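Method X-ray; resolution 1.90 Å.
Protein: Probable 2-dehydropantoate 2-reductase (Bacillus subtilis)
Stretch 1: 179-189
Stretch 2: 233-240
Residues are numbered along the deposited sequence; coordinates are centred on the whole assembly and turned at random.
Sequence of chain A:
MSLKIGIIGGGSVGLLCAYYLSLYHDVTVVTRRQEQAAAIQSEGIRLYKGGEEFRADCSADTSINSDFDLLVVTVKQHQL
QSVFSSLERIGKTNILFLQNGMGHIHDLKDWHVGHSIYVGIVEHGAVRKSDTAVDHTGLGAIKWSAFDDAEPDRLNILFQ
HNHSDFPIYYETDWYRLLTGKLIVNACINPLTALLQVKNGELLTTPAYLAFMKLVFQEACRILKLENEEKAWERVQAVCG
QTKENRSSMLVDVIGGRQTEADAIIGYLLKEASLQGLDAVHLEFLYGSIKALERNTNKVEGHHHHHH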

# COMPACT_ATOMS: atom_id res chain seq x y z
N THR A 179 -20.59 9.46 13.21
CA THR A 179 -20.30 8.11 12.71
C THR A 179 -20.83 8.04 11.33
O THR A 179 -20.31 7.32 10.51
N GLY A 180 -21.87 8.80 11.04
CA GLY A 180 -22.47 8.71 9.72
C GLY A 180 -21.53 9.21 8.64
O GLY A 180 -21.60 8.81 7.48
N LYS A 181 -20.66 10.13 9.02
CA LYS A 181 -19.66 10.63 8.07
C LYS A 181 -18.41 9.72 8.14
O LYS A 181 -17.77 9.46 7.13
N LEU A 182 -18.08 9.25 9.34
CA LEU A 182 -16.89 8.40 9.50
C LEU A 182 -16.99 7.10 8.70
O LEU A 182 -16.02 6.72 8.03
N ILE A 183 -18.16 6.43 8.70
CA ILE A 183 -18.27 5.16 7.98
C ILE A 183 -17.89 5.36 6.54
O ILE A 183 -17.14 4.57 5.97
N VAL A 184 -18.36 6.44 5.95
CA VAL A 184 -17.99 6.78 4.60
C VAL A 184 -16.46 7.00 4.41
O VAL A 184 -15.85 6.38 3.55
N ASN A 185 -15.85 7.88 5.20
CA ASN A 185 -14.43 8.18 5.03
C ASN A 185 -13.57 6.93 5.23
O ASN A 185 -12.62 6.68 4.49
N ALA A 186 -13.93 6.12 6.23
CA ALA A 186 -13.13 4.95 6.59
C ALA A 186 -13.12 3.91 5.46
O ALA A 186 -12.15 3.21 5.28
N CYS A 187 -14.22 3.80 4.71
CA CYS A 187 -14.30 2.82 3.63
C CYS A 187 -13.65 3.26 2.36
O CYS A 187 -13.14 2.43 1.60
N ILE A 188 -13.70 4.57 2.08
CA ILE A 188 -13.17 5.05 0.82
C ILE A 188 -11.71 5.47 0.89
O ILE A 188 -10.93 5.15 0.00
N ASN A 189 -11.34 6.21 1.94
CA ASN A 189 -10.02 6.89 1.99
C ASN A 189 -8.74 6.02 2.07
O ASN A 189 -7.79 6.21 1.30
N GLU A 233 -25.33 1.33 1.35
CA GLU A 233 -25.79 1.92 0.09
C GLU A 233 -25.19 3.30 -0.09
O GLU A 233 -24.71 3.64 -1.17
N ARG A 234 -25.19 4.04 1.00
CA ARG A 234 -24.66 5.40 1.12
C ARG A 234 -23.19 5.48 0.75
O ARG A 234 -22.79 6.28 -0.11
N VAL A 235 -22.38 4.63 1.38
CA VAL A 235 -20.96 4.50 1.04
C VAL A 235 -20.79 4.38 -0.47
O VAL A 235 -20.02 5.11 -1.10
N GLN A 236 -21.51 3.45 -1.07
CA GLN A 236 -21.42 3.26 -2.52
C GLN A 236 -21.97 4.46 -3.27
O GLN A 236 -21.42 4.88 -4.31
N ALA A 237 -23.07 4.99 -2.74
CA ALA A 237 -23.65 6.23 -3.25
C ALA A 237 -22.63 7.37 -3.32
O ALA A 237 -22.50 8.00 -4.38
N VAL A 238 -21.92 7.64 -2.21
CA VAL A 238 -20.98 8.77 -2.15
C VAL A 238 -19.77 8.54 -3.03
O VAL A 238 -19.23 9.47 -3.64
N CYS A 239 -19.35 7.28 -3.10
CA CYS A 239 -18.35 6.87 -4.06
C CYS A 239 -18.76 7.30 -5.46
O CYS A 239 -17.94 7.80 -6.24
N GLY A 240 -20.02 7.03 -5.79
CA GLY A 240 -20.57 7.36 -7.10
C GLY A 240 -20.54 8.85 -7.35
O GLY A 240 -20.11 9.30 -8.41

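The most unusual feature of this helix pair is its polar tie: the side chain of Arg 234, with chi1 and chi2 both t, reaches across to a backbone carbonyl in the other helix. Arg 234 NH2 donates to Gly 180 O at 2.8 Å, and Arg 234 NE adds a weak hydrogen bond to the same Gly 180 O at 3.4 Å. Gly 180 has no side chain, and its carbonyl lies at the edge of the guanidinium, near its plane, where the N-H groups point. One face of the group is covered by Val 184, whose CG2 lies 3.5 Å from Arg 234 NH2.

The helix axes approach to 9.4 Å and cross at -63°. At the centre of the contact the two valines, Val 184 and Val 235, bring their CA atoms within 5.2 Å. Both point sideways with chi1 t, and such short, branched side chains fill space without forcing the backbones apart. Val 235 is the most covered residue: its CG2 lies 4.2 Å from CG1 of Ile 183 (t, p), which points toward it, and 4.3 Å from Val 184 CG2, while its CG1 meets Cys 187 CB at 3.8 Å. Cys 187 (chi1 m) also points toward the partner helix, presenting its CB to Val 235.

Farther along, Ile 188 points toward the second helix in an m, t rotamer. Its longer reach suits the wider spacing, 7.3 Å between the CA atoms of Ile 188 and Cys 239. Ile 188 CG1 touches Cys 239 SG at 3.5 Å, and Ile 188 CD1 packs 4.2 Å from Val 238 CG1. Val 238 (t) points toward the first helix, and that same CG1 lies 4.1 Å from Val 184 CG1. The CA-to-CB bond of Lys 181 points away, and its NZ donates a hydrogen bond to Asn 185 OD1 at 3.0 Å within its own helix.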

# COMPACT_ATOMS: atom_id res chain seq x y z
CB THR A 179 -21.00 6.98 13.54
OG1 THR A 179 -22.43 7.19 13.54
CG2 THR A 179 -20.45 6.95 14.93
CB LYS A 181 -19.31 12.08 8.42
CG LYS A 181 -18.17 12.71 7.56
CD LYS A 181 -18.04 14.23 7.83
CE LYS A 181 -16.61 14.71 7.55
NZ LYS A 181 -16.12 14.19 6.23
CB LEU A 182 -16.61 8.11 10.99
CG LEU A 182 -15.23 7.44 11.20
CD1 LEU A 182 -14.33 8.26 12.08
CD2 LEU A 182 -15.41 6.07 11.75
CB ILE A 183 -19.66 4.47 8.06
CG1 ILE A 183 -19.59 3.07 7.41
CG2 ILE A 183 -20.75 5.27 7.34
CD1 ILE A 183 -18.55 2.10 8.05
CB VAL A 184 -18.76 8.04 4.13
CG1 VAL A 184 -18.18 8.55 2.86
CG2 VAL A 184 -20.26 7.71 3.98
CB ASN A 185 -13.99 9.30 5.99
CG ASN A 185 -14.66 10.65 5.70
OD1 ASN A 185 -14.69 11.53 6.56
ND2 ASN A 185 -15.21 10.81 4.50
CB ALA A 186 -13.67 4.35 7.89
CB CYS A 187 -15.75 2.47 3.31
SG CYS A 187 -16.57 1.63 4.58
CB ILE A 188 -13.95 6.27 0.26
CG1 ILE A 188 -15.41 5.88 -0.08
CG2 ILE A 188 -13.25 6.81 -1.00
CD1 ILE A 188 -16.32 7.13 -0.47
CB ASN A 189 -10.03 7.94 3.10
CG ASN A 189 -10.92 9.17 2.75
OD1 ASN A 189 -11.70 9.14 1.80
ND2 ASN A 189 -10.79 10.23 3.53
CB GLU A 233 -27.32 1.98 0.04
CG GLU A 233 -27.96 0.64 -0.29
CD GLU A 233 -29.25 0.38 0.50
OE1 GLU A 233 -29.98 1.35 0.83
OE2 GLU A 233 -29.52 -0.82 0.78
CB ARG A 234 -24.87 5.87 2.56
CG ARG A 234 -24.44 7.29 2.88
CD ARG A 234 -24.83 7.65 4.32
NE ARG A 234 -23.84 8.51 4.99
CZ ARG A 234 -23.19 9.52 4.42
NH1 ARG A 234 -23.41 9.84 3.15
NH2 ARG A 234 -22.31 10.24 5.13
CB VAL A 235 -20.31 3.28 1.78
CG1 VAL A 235 -18.89 2.99 1.28
CG2 VAL A 235 -20.32 3.47 3.32
CB GLN A 236 -22.17 2.01 -2.94
CG GLN A 236 -21.65 0.75 -2.31
CD GLN A 236 -22.60 -0.40 -2.53
OE1 GLN A 236 -23.36 -0.77 -1.63
NE2 GLN A 236 -22.60 -0.95 -3.74
CB ALA A 237 -24.85 6.62 -2.41
CB VAL A 238 -20.48 9.05 -0.74
CG1 VAL A 238 -19.34 10.05 -0.77
CG2 VAL A 238 -21.61 9.54 0.16
CB CYS A 239 -18.25 5.35 -4.07
SG CYS A 239 -16.94 4.76 -3.08